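Local coordinates for protein Tetur07g02040 (PDB 6BDJ) that binds ferric iron and probably acts as an intradiol ring-cleavage dioxygenase, inserting both atoms of molecular oxygen into its aromatic substrate, at residues E49-R60 with R116-V124; I161-S169 with E195-I206. All coordinates share one frame; numbering follows the deposited sequence.

From the N terminus, the loop 49-60 comes first, ahead of strand 64-73, and contact 1 closes when the chain returns at 116-124, after strand 84-88 and the iron ligand Tyr96. Contact 2 opens only later, past the iron ligands His147 and His149, and joins 161-169 to 195-206 across a connection that includes helix 168-175. The two contacts therefore follow in series, neither nested nor crossed, and lie on opposite sides of the chain's centre, their own centres about 22 Å apart. Both reach the same mixed sheet: contact 1 lays a loop along one edge strand, 120-124, the same loop also bonding to the other, 130-136, whereas contact 2 pairs strands 157-166 and 205-208.

Contact 1: residues E49-R60 with R116-V124; sequences EDIIRSNIVEDR and RRFLRGTQV
Arg53 NE and NH2 both donate to the single oxygen Arg120 O, NH2 at 2.8 Å. The CB of Arg53 starts away from 116-124, but CG sits between the backbone N and the carbonyl carbon (chi1 65°), and the chain, extended to NE, carries the guanidinium back. Ile51 CG2 lies against one of its faces and Ile56 CA against the opposite one, both toward the rim, while Glu58 OE2 takes NH1 and NH2 at the edge. Packing here is tight: Ile56 CG2 lies 3.3 Å from Arg120 O and against Gly121, and Leu119 N donates to Ile56 O. The Arg60 guanidinium stacks parallel on the buried Phe118 ring (planes 4° apart, centres 4.0 Å), a cation-pi contact, and also pairs with Asp91. Ile52 and Thr122 form a single backbone bridge, with Thr122 N bonded to Ile51 O and Arg53 N to Thr122 O.

Glu58 and Asp59 make up the solvent side. Arg60 and Arg116 hold the Asp59 carboxylate from opposite faces; Arg116 NH1 also meets Glu58 OE1 at 2.8 Å. A water links Glu58 OE1 to Arg116 NE and Arg117 N. Farther along, Arg117 NE and NH2 pair with the two Glu49 oxygens, while its CB packs on Ile51 CD1. With an alanine here, the Glu49 carboxylate is likely to lose its charged mate. Shared carboxylates offset the crowded arginines, so charge pairing probably helps fasten this irregular loop to the edge strand.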
loop_
_atom_site.group_PDB
_atom_site.type_symbol
_atom_site.label_atom_id
_atom_site.label_comp_id
_atom_site.label_asym_id
_atom_site.label_seq_id
_atom_site.Cartn_x
_atom_site.Cartn_y
_atom_site.Cartn_z
ATOM N N GLU A 49 -2.959 -12.326 7.121
ATOM C CA GLU A 49 -1.955 -13.041 7.913
ATOM C C GLU A 49 -1.105 -12.037 8.647
ATOM O O GLU A 49 -0.706 -11.037 8.077
ATOM C CB GLU A 49 -1.057 -13.899 7.008
ATOM C CG GLU A 49 -1.710 -15.193 6.489
ATOM C CD GLU A 49 -0.848 -15.908 5.451
ATOM O OE1 GLU A 49 0.257 -15.404 5.139
ATOM O OE2 GLU A 49 -1.284 -16.950 4.897
ATOM N N ASP A 50 -0.813 -12.341 9.913
ATOM C CA ASP A 50 0.148 -11.596 10.708
ATOM C C ASP A 50 1.549 -12.015 10.235
ATOM O O ASP A 50 2.031 -13.107 10.545
ATOM C CB ASP A 50 -0.010 -11.907 12.208
ATOM C CG ASP A 50 -1.267 -11.249 12.834
ATOM O OD1 ASP A 50 -2.090 -10.654 12.100
ATOM O OD2 ASP A 50 -1.446 -11.348 14.071
ATOM N N ILE A 51 2.162 -11.124 9.463
ATOM C CA ILE A 51 3.544 -11.216 9.079
ATOM C C ILE A 51 4.154 -9.917 9.544
ATOM O O ILE A 51 4.292 -8.955 8.782
ATOM C CB ILE A 51 3.703 -11.418 7.577
ATOM C CG1 ILE A 51 2.900 -12.647 7.147
ATOM C CG2 ILE A 51 5.186 -11.637 7.244
ATOM C CD1 ILE A 51 2.801 -12.819 5.637
ATOM N N ILE A 52 4.464 -9.889 10.826
ATOM C CA ILE A 52 4.780 -8.666 11.497
ATOM C C ILE A 52 6.262 -8.435 11.398
ATOM O O ILE A 52 7.033 -9.047 12.121
ATOM C CB ILE A 52 4.309 -8.667 12.952
ATOM C CG1 ILE A 52 2.812 -9.000 13.027
ATOM C CG2 ILE A 52 4.596 -7.302 13.609
ATOM C CD1 ILE A 52 2.324 -9.367 14.426
ATOM N N ARG A 53 6.635 -7.535 10.496
ATOM C CA ARG A 53 8.034 -7.236 10.194
ATOM C C ARG A 53 8.098 -5.917 9.475
ATOM O O ARG A 53 7.143 -5.537 8.766
ATOM C CB ARG A 53 8.611 -8.286 9.239
ATOM C CG ARG A 53 7.955 -8.279 7.866
ATOM C CD ARG A 53 8.365 -9.440 7.032
ATOM N NE ARG A 53 7.498 -9.652 5.867
ATOM C CZ ARG A 53 7.777 -10.515 4.896
ATOM N NH1 ARG A 53 8.897 -11.235 4.961
ATOM N NH2 ARG A 53 6.934 -10.696 3.889
ATOM N N SER A 54 9.232 -5.254 9.594
ATOM C CA SER A 54 9.446 -4.018 8.896
ATOM C C SER A 54 9.960 -4.224 7.477
ATOM O O SER A 54 9.532 -3.523 6.566
ATOM C CB SER A 54 10.441 -3.144 9.637
ATOM O OG SER A 54 10.418 -1.854 9.035
ATOM N N ASN A 55 10.905 -5.133 7.283
ATOM C CA ASN A 55 11.456 -5.365 5.942
ATOM C C ASN A 55 10.684 -6.485 5.250
ATOM O O ASN A 55 10.682 -7.611 5.707
ATOM C CB ASN A 55 12.957 -5.667 5.997
ATOM C CG ASN A 55 13.571 -5.773 4.609
ATOM O OD1 ASN A 55 13.257 -6.682 3.838
ATOM N ND2 ASN A 55 14.434 -4.821 4.273
ATOM N N ILE A 56 10.038 -6.160 4.135
ATOM C CA ILE A 56 9.125 -7.059 3.425
ATOM C C ILE A 56 9.661 -7.474 2.062
ATOM O O ILE A 56 8.949 -8.104 1.282
ATOM C CB ILE A 56 7.712 -6.420 3.255
ATOM C CG1 ILE A 56 7.747 -5.120 2.431
ATOM C CG2 ILE A 56 7.158 -6.083 4.615
ATOM C CD1 ILE A 56 6.387 -4.480 2.147
ATOM N N VAL A 57 10.922 -7.140 1.787
ATOM C CA VAL A 57 11.507 -7.303 0.445
ATOM C C VAL A 57 11.721 -8.754 0.057
ATOM O O VAL A 57 11.436 -9.121 -1.073
ATOM C CB VAL A 57 12.827 -6.518 0.328
ATOM C CG1 VAL A 57 13.506 -6.733 -1.032
ATOM C CG2 VAL A 57 12.561 -5.023 0.509
ATOM N N GLU A 58 12.257 -9.557 0.975
ATOM C CA GLU A 58 12.622 -10.945 0.716
ATOM C C GLU A 58 13.623 -10.952 -0.439
ATOM O O GLU A 58 14.608 -10.250 -0.359
ATOM C CB GLU A 58 11.387 -11.843 0.510
ATOM C CG GLU A 58 10.474 -11.864 1.723
ATOM C CD GLU A 58 9.413 -12.956 1.707
ATOM O OE1 GLU A 58 9.327 -13.783 0.792
ATOM O OE2 GLU A 58 8.576 -12.930 2.605
ATOM N N ASP A 59 13.332 -11.682 -1.513
ATOM C CA ASP A 59 14.207 -11.836 -2.672
ATOM C C ASP A 59 13.886 -10.883 -3.822
ATOM O O ASP A 59 14.496 -10.987 -4.876
ATOM C CB ASP A 59 14.117 -13.280 -3.213
ATOM C CG ASP A 59 12.698 -13.683 -3.579
ATOM O OD1 ASP A 59 11.758 -12.967 -3.177
ATOM O OD2 ASP A 59 12.487 -14.733 -4.224
ATOM N N ARG A 60 12.957 -9.949 -3.636
ATOM C CA ARG A 60 12.536 -9.110 -4.730
ATOM C C ARG A 60 13.584 -8.057 -5.045
ATOM O O ARG A 60 14.306 -7.595 -4.171
ATOM C CB ARG A 60 11.220 -8.430 -4.404
ATOM C CG ARG A 60 10.073 -9.402 -4.203
ATOM C CD ARG A 60 9.782 -10.205 -5.447
ATOM N NE ARG A 60 10.275 -11.587 -5.385
ATOM C CZ ARG A 60 10.097 -12.519 -6.334
ATOM N NH1 ARG A 60 9.486 -12.228 -7.467
ATOM N NH2 ARG A 60 10.585 -13.750 -6.168
ATOM N N ARG A 116 4.407 -18.034 -1.068
ATOM C CA ARG A 116 5.233 -16.833 -0.970
ATOM C C ARG A 116 4.429 -15.643 -0.434
ATOM O O ARG A 116 3.260 -15.494 -0.716
ATOM C CB ARG A 116 5.843 -16.452 -2.319
ATOM C CG ARG A 116 6.824 -17.485 -2.924
ATOM C CD ARG A 116 8.005 -17.751 -2.004
ATOM N NE ARG A 116 8.723 -16.544 -1.552
ATOM C CZ ARG A 116 9.687 -15.901 -2.199
ATOM N NH1 ARG A 116 10.273 -14.839 -1.619
ATOM N NH2 ARG A 116 10.045 -16.267 -3.424
ATOM N N ARG A 117 5.103 -14.803 0.319
ATOM C CA ARG A 117 4.562 -13.666 0.971
ATOM C C ARG A 117 5.466 -12.462 0.876
ATOM O O ARG A 117 5.349 -11.527 1.671
ATOM C CB ARG A 117 4.277 -13.996 2.428
ATOM C CG ARG A 117 3.273 -15.145 2.624
ATOM C CD ARG A 117 1.888 -14.752 2.119
ATOM N NE ARG A 117 0.956 -15.845 2.393
ATOM C CZ ARG A 117 0.631 -16.803 1.537
ATOM N NH1 ARG A 117 1.169 -16.852 0.311
ATOM N NH2 ARG A 117 -0.214 -17.746 1.914
ATOM N N PHE A 118 6.332 -12.427 -0.128
ATOM C CA PHE A 118 7.137 -11.258 -0.338
ATOM C C PHE A 118 6.232 -10.044 -0.551
ATOM O O PHE A 118 5.096 -10.158 -1.053
ATOM C CB PHE A 118 8.108 -11.408 -1.536
ATOM C CG PHE A 118 7.442 -11.701 -2.874
ATOM C CD1 PHE A 118 6.730 -10.728 -3.565
ATOM C CD2 PHE A 118 7.574 -12.945 -3.466
ATOM C CE1 PHE A 118 6.129 -11.006 -4.785
ATOM C CE2 PHE A 118 6.985 -13.236 -4.691
ATOM C CZ PHE A 118 6.267 -12.261 -5.352
ATOM N N LEU A 119 6.790 -8.905 -0.164
ATOM C CA LEU A 119 6.160 -7.624 -0.299
ATOM C C LEU A 119 4.796 -7.531 0.393
ATOM O O LEU A 119 3.879 -6.823 -0.068
ATOM C CB LEU A 119 6.108 -7.227 -1.777
ATOM C CG LEU A 119 7.498 -7.025 -2.423
ATOM C CD1 LEU A 119 7.401 -6.785 -3.921
ATOM C CD2 LEU A 119 8.317 -5.909 -1.797
ATOM N N ARG A 120 4.697 -8.222 1.528
ATOM C CA ARG A 120 3.577 -8.129 2.406
ATOM C C ARG A 120 4.101 -7.956 3.781
ATOM O O ARG A 120 5.074 -8.631 4.175
ATOM C CB ARG A 120 2.758 -9.408 2.332
ATOM C CG ARG A 120 2.149 -9.647 0.956
ATOM C CD ARG A 120 1.380 -10.956 0.951
ATOM N NE ARG A 120 0.825 -11.085 -0.391
ATOM C CZ ARG A 120 -0.367 -10.635 -0.774
ATOM N NH1 ARG A 120 -1.191 -10.020 0.067
ATOM N NH2 ARG A 120 -0.741 -10.795 -2.036
ATOM N N GLY A 121 3.494 -7.067 4.556
ATOM C CA GLY A 121 3.821 -7.060 5.985
ATOM C C GLY A 121 2.826 -6.299 6.810
ATOM O O GLY A 121 2.005 -5.562 6.255
ATOM N N THR A 122 2.965 -6.459 8.123
ATOM C CA THR A 122 2.154 -5.808 9.119
ATOM C C THR A 122 3.053 -5.118 10.105
ATOM O O THR A 122 4.078 -5.679 10.486
ATOM C CB THR A 122 1.317 -6.833 9.885
ATOM O OG1 THR A 122 0.618 -7.665 8.954
ATOM C CG2 THR A 122 0.302 -6.134 10.785
ATOM N N GLN A 123 2.689 -3.906 10.527
ATOM C CA GLN A 123 3.338 -3.260 11.680
ATOM C C GLN A 123 2.281 -2.596 12.585
ATOM O O GLN A 123 1.234 -2.138 12.117
ATOM C CB GLN A 123 4.356 -2.225 11.214
ATOM C CG GLN A 123 5.590 -2.807 10.526
ATOM C CD GLN A 123 6.561 -3.392 11.537
ATOM O OE1 GLN A 123 6.492 -4.569 11.890
ATOM N NE2 GLN A 123 7.417 -2.558 12.054
ATOM N N VAL A 124 2.568 -2.545 13.868
ATOM C CA VAL A 124 1.655 -2.041 14.873
ATOM C C VAL A 124 2.136 -0.636 15.146
ATOM O O VAL A 124 3.354 -0.445 15.360
ATOM C CB VAL A 124 1.742 -2.900 16.153
ATOM C CG1 VAL A 124 0.847 -2.338 17.278
ATOM C CG2 VAL A 124 1.378 -4.350 15.843
HETATM O O HOH W 1 0.934 -9.165 6.459
HETATM O O HOH W 2 7.731 -15.753 1.102
#

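Contact 2: residues I161-S169 with E195-I206; sequences IGQIFFDES and EFTYFNGKKSII
Parallel pairing of Phe165 with Ile205 joins the two segments, Phe165 N donating to Ser204 O (2.9 Å, 170°) and Phe165 O accepting from Ile206 N at 2.8 Å. Just before this pair, Ser204 OG, turned opposite its own backbone N (chi1 -172°), also approaches Gln163 O, though at 2.5 Å the bond is suspiciously short and its exact geometry doubtful.

Phe165 projects to the side of the sheet where helix 194-198 packs. There the edge of Phe196 points at its face in a T-shaped pair, centroids 5.0 Å apart and planes at 82°, with Phe196 CD2 over the ring centre. Gly201 CA comes within 3.7 Å of Phe165 CE2 and also lies over a face of the Phe196 ring, toward its rim. Ile205 lies on the same side, its CG1 near Phe165 CB. On the other side, Ile206 CB meets Ile164 CG2 at 3.6 Å, and Ile206 CG2 packs against Phe166 CD1 and CE1.

The polar end of Gln163 turns elsewhere, to Arg144 and Gly41 O; its side chain and that of the iron ligand His149 have nearest atoms about 3 Å apart. The arrangement is a parallel pair of strands, 157-166 and 205-208, with helix 194-198 over the Phe165 side, and Gln163, on the first strand, reaches the second shell of the ferric iron ligands.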
loop_
_atom_site.group_PDB
_atom_site.type_symbol
_atom_site.label_atom_id
_atom_site.label_comp_id
_atom_site.label_asym_id
_atom_site.label_seq_id
_atom_site.Cartn_x
_atom_site.Cartn_y
_atom_site.Cartn_z
ATOM N N ILE A 161 -9.319 0.911 4.600
ATOM C CA ILE A 161 -8.632 0.241 3.512
ATOM C C ILE A 161 -8.365 1.300 2.461
ATOM O O ILE A 161 -9.251 2.103 2.114
ATOM C CB ILE A 161 -9.491 -0.861 2.871
ATOM C CG1 ILE A 161 -9.744 -1.989 3.860
ATOM C CG2 ILE A 161 -8.822 -1.403 1.589
ATOM C CD1 ILE A 161 -10.808 -2.981 3.417
ATOM N N GLY A 162 -7.168 1.302 1.923
ATOM C CA GLY A 162 -6.819 2.280 0.911
ATOM C C GLY A 162 -5.684 1.856 0.027
ATOM O O GLY A 162 -5.302 0.668 -0.023
ATOM N N GLN A 163 -5.224 2.843 -0.731
ATOM C CA GLN A 163 -4.146 2.686 -1.676
ATOM C C GLN A 163 -3.283 3.920 -1.639
ATOM O O GLN A 163 -3.783 5.028 -1.543
ATOM C CB GLN A 163 -4.692 2.452 -3.074
ATOM C CG GLN A 163 -5.318 1.075 -3.218
ATOM C CD GLN A 163 -5.780 0.741 -4.625
ATOM O OE1 GLN A 163 -5.270 1.291 -5.612
ATOM N NE2 GLN A 163 -6.740 -0.175 -4.723
ATOM N N ILE A 164 -1.979 3.691 -1.723
ATOM C CA ILE A 164 -0.963 4.722 -1.731
ATOM C C ILE A 164 -0.539 4.927 -3.182
ATOM O O ILE A 164 -0.187 3.975 -3.879
ATOM C CB ILE A 164 0.245 4.286 -0.892
ATOM C CG1 ILE A 164 -0.197 3.931 0.529
ATOM C CG2 ILE A 164 1.303 5.377 -0.874
ATOM C CD1 ILE A 164 0.839 3.234 1.376
ATOM N N PHE A 165 -0.561 6.173 -3.627
ATOM C CA PHE A 165 -0.149 6.540 -4.980
ATOM C C PHE A 165 1.133 7.357 -4.937
ATOM O O PHE A 165 1.558 7.822 -3.886
ATOM C CB PHE A 165 -1.292 7.296 -5.659
ATOM C CG PHE A 165 -2.545 6.471 -5.793
ATOM C CD1 PHE A 165 -2.631 5.492 -6.760
ATOM C CD2 PHE A 165 -3.609 6.619 -4.912
ATOM C CE1 PHE A 165 -3.763 4.689 -6.880
ATOM C CE2 PHE A 165 -4.755 5.835 -5.024
ATOM C CZ PHE A 165 -4.840 4.877 -6.026
ATOM N N PHE A 166 1.736 7.517 -6.107
ATOM C CA PHE A 166 3.007 8.246 -6.264
ATOM C C PHE A 166 2.833 9.450 -7.167
ATOM O O PHE A 166 1.993 9.441 -8.095
ATOM C CB PHE A 166 4.068 7.305 -6.795
ATOM C CG PHE A 166 4.325 6.161 -5.867
ATOM C CD1 PHE A 166 5.250 6.291 -4.850
ATOM C CD2 PHE A 166 3.561 5.006 -5.933
ATOM C CE1 PHE A 166 5.482 5.250 -3.947
ATOM C CE2 PHE A 166 3.772 3.965 -5.035
ATOM C CZ PHE A 166 4.740 4.093 -4.037
ATOM N N ASP A 167 3.610 10.501 -6.887
ATOM C CA ASP A 167 3.544 11.709 -7.719
ATOM C C ASP A 167 4.099 11.350 -9.089
ATOM O O ASP A 167 5.004 10.506 -9.187
ATOM C CB ASP A 167 4.257 12.912 -7.067
ATOM C CG ASP A 167 5.764 12.752 -7.029
ATOM O OD1 ASP A 167 6.249 11.954 -6.198
ATOM O OD2 ASP A 167 6.466 13.416 -7.840
ATOM N N GLU A 168 3.511 11.938 -10.129
ATOM C CA GLU A 168 3.745 11.516 -11.513
ATOM C C GLU A 168 5.208 11.665 -11.899
ATOM O O GLU A 168 5.757 10.812 -12.596
ATOM C CB GLU A 168 2.874 12.330 -12.466
ATOM N N SER A 169 5.824 12.749 -11.433
ATOM C CA SER A 169 7.216 13.043 -11.742
ATOM C C SER A 169 8.152 11.981 -11.170
ATOM O O SER A 169 9.023 11.491 -11.871
ATOM C CB SER A 169 7.585 14.427 -11.206
ATOM O OG SER A 169 7.581 14.431 -9.791
ATOM N N GLU A 195 -9.838 3.467 -10.057
ATOM C CA GLU A 195 -9.726 3.591 -8.616
ATOM C C GLU A 195 -9.210 4.975 -8.188
ATOM O O GLU A 195 -9.784 5.582 -7.294
ATOM C CB GLU A 195 -8.850 2.472 -8.015
ATOM C CG GLU A 195 -9.284 0.979 -8.338
ATOM C CD GLU A 195 -10.161 0.255 -7.194
ATOM O OE1 GLU A 195 -9.961 -0.987 -6.977
ATOM O OE2 GLU A 195 -11.021 0.916 -6.506
ATOM N N PHE A 196 -8.144 5.468 -8.819
ATOM C CA PHE A 196 -7.549 6.758 -8.462
ATOM C C PHE A 196 -8.603 7.862 -8.651
ATOM O O PHE A 196 -8.797 8.719 -7.782
ATOM C CB PHE A 196 -6.346 7.048 -9.379
ATOM C CG PHE A 196 -5.632 8.353 -9.087
ATOM C CD1 PHE A 196 -6.061 9.542 -9.657
ATOM C CD2 PHE A 196 -4.532 8.393 -8.224
ATOM C CE1 PHE A 196 -5.414 10.743 -9.362
ATOM C CE2 PHE A 196 -3.868 9.572 -7.946
ATOM C CZ PHE A 196 -4.319 10.761 -8.512
ATOM N N THR A 197 -9.277 7.816 -9.796
ATOM C CA THR A 197 -10.290 8.794 -10.145
ATOM C C THR A 197 -11.493 8.722 -9.213
ATOM O O THR A 197 -11.867 9.725 -8.575
ATOM C CB THR A 197 -10.737 8.571 -11.608
ATOM O OG1 THR A 197 -9.642 8.856 -12.481
ATOM C CG2 THR A 197 -11.920 9.470 -11.980
ATOM N N TYR A 198 -12.102 7.541 -9.129
ATOM C CA TYR A 198 -13.335 7.410 -8.356
ATOM C C TYR A 198 -13.139 7.654 -6.869
ATOM O O TYR A 198 -13.991 8.272 -6.249
ATOM C CB TYR A 198 -14.060 6.085 -8.611
ATOM C CG TYR A 198 -14.432 5.831 -10.072
ATOM C CD1 TYR A 198 -15.130 6.772 -10.848
ATOM C CD2 TYR A 198 -14.130 4.605 -10.663
ATOM C CE1 TYR A 198 -15.474 6.502 -12.171
ATOM C CE2 TYR A 198 -14.462 4.323 -11.985
ATOM C CZ TYR A 198 -15.129 5.262 -12.732
ATOM O OH TYR A 198 -15.448 4.935 -14.015
ATOM N N PHE A 199 -12.018 7.222 -6.302
ATOM C CA PHE A 199 -11.812 7.233 -4.830
ATOM C C PHE A 199 -10.776 8.262 -4.342
ATOM O O PHE A 199 -10.115 8.032 -3.334
ATOM C CB PHE A 199 -11.390 5.813 -4.357
ATOM C CG PHE A 199 -12.421 4.749 -4.631
ATOM C CD1 PHE A 199 -12.475 4.092 -5.869
ATOM C CD2 PHE A 199 -13.369 4.423 -3.680
ATOM C CE1 PHE A 199 -13.453 3.158 -6.141
ATOM C CE2 PHE A 199 -14.354 3.470 -3.948
ATOM C CZ PHE A 199 -14.392 2.838 -5.178
ATOM N N ASN A 200 -10.622 9.379 -5.050
ATOM C CA ASN A 200 -9.779 10.511 -4.573
ATOM C C ASN A 200 -8.332 10.166 -4.331
ATOM O O ASN A 200 -7.797 10.510 -3.274
ATOM C CB ASN A 200 -10.333 11.084 -3.243
ATOM C CG ASN A 200 -11.749 11.514 -3.351
ATOM O OD1 ASN A 200 -12.037 12.552 -3.933
ATOM N ND2 ASN A 200 -12.649 10.737 -2.780
ATOM N N GLY A 201 -7.699 9.469 -5.271
ATOM C CA GLY A 201 -6.276 9.157 -5.171
ATOM C C GLY A 201 -5.355 10.353 -4.927
ATOM O O GLY A 201 -4.292 10.224 -4.302
ATOM N N LYS A 202 -5.774 11.515 -5.418
ATOM C CA LYS A 202 -5.067 12.785 -5.205
ATOM C C LYS A 202 -4.721 13.104 -3.749
ATOM O O LYS A 202 -3.691 13.717 -3.468
ATOM C CB LYS A 202 -5.888 13.940 -5.785
ATOM N N LYS A 203 -5.553 12.661 -2.822
ATOM C CA LYS A 203 -5.350 12.930 -1.393
ATOM C C LYS A 203 -4.619 11.787 -0.715
ATOM O O LYS A 203 -4.592 11.713 0.529
ATOM C CB LYS A 203 -6.698 13.137 -0.684
ATOM C CG LYS A 203 -7.691 14.025 -1.427
ATOM C CD LYS A 203 -8.969 14.235 -0.639
ATOM C CE LYS A 203 -9.859 15.275 -1.318
ATOM N NZ LYS A 203 -11.135 15.534 -0.594
ATOM N N SER A 204 -4.039 10.899 -1.526
ATOM C CA SER A 204 -3.472 9.646 -1.065
ATOM C C SER A 204 -2.137 9.361 -1.785
ATOM O O SER A 204 -1.740 8.189 -1.986
ATOM C CB SER A 204 -4.527 8.554 -1.292
ATOM O OG SER A 204 -4.133 7.328 -0.708
ATOM N N ILE A 205 -1.446 10.443 -2.149
ATOM C CA ILE A 205 -0.135 10.373 -2.779
ATOM C C ILE A 205 0.917 10.447 -1.702
ATOM O O ILE A 205 0.880 11.340 -0.883
ATOM C CB ILE A 205 0.093 11.534 -3.743
ATOM C CG1 ILE A 205 -0.842 11.384 -4.947
ATOM C CG2 ILE A 205 1.539 11.568 -4.217
ATOM C CD1 ILE A 205 -1.083 12.655 -5.719
ATOM N N ILE A 206 1.863 9.506 -1.721
ATOM C CA ILE A 206 2.977 9.527 -0.771
ATOM C C ILE A 206 3.996 10.608 -1.123
ATOM O O ILE A 206 4.332 10.820 -2.283
ATOM C CB ILE A 206 3.650 8.143 -0.550
ATOM C CG1 ILE A 206 4.691 8.224 0.583
ATOM C CG2 ILE A 206 4.290 7.590 -1.815
ATOM C CD1 ILE A 206 4.938 6.896 1.269
#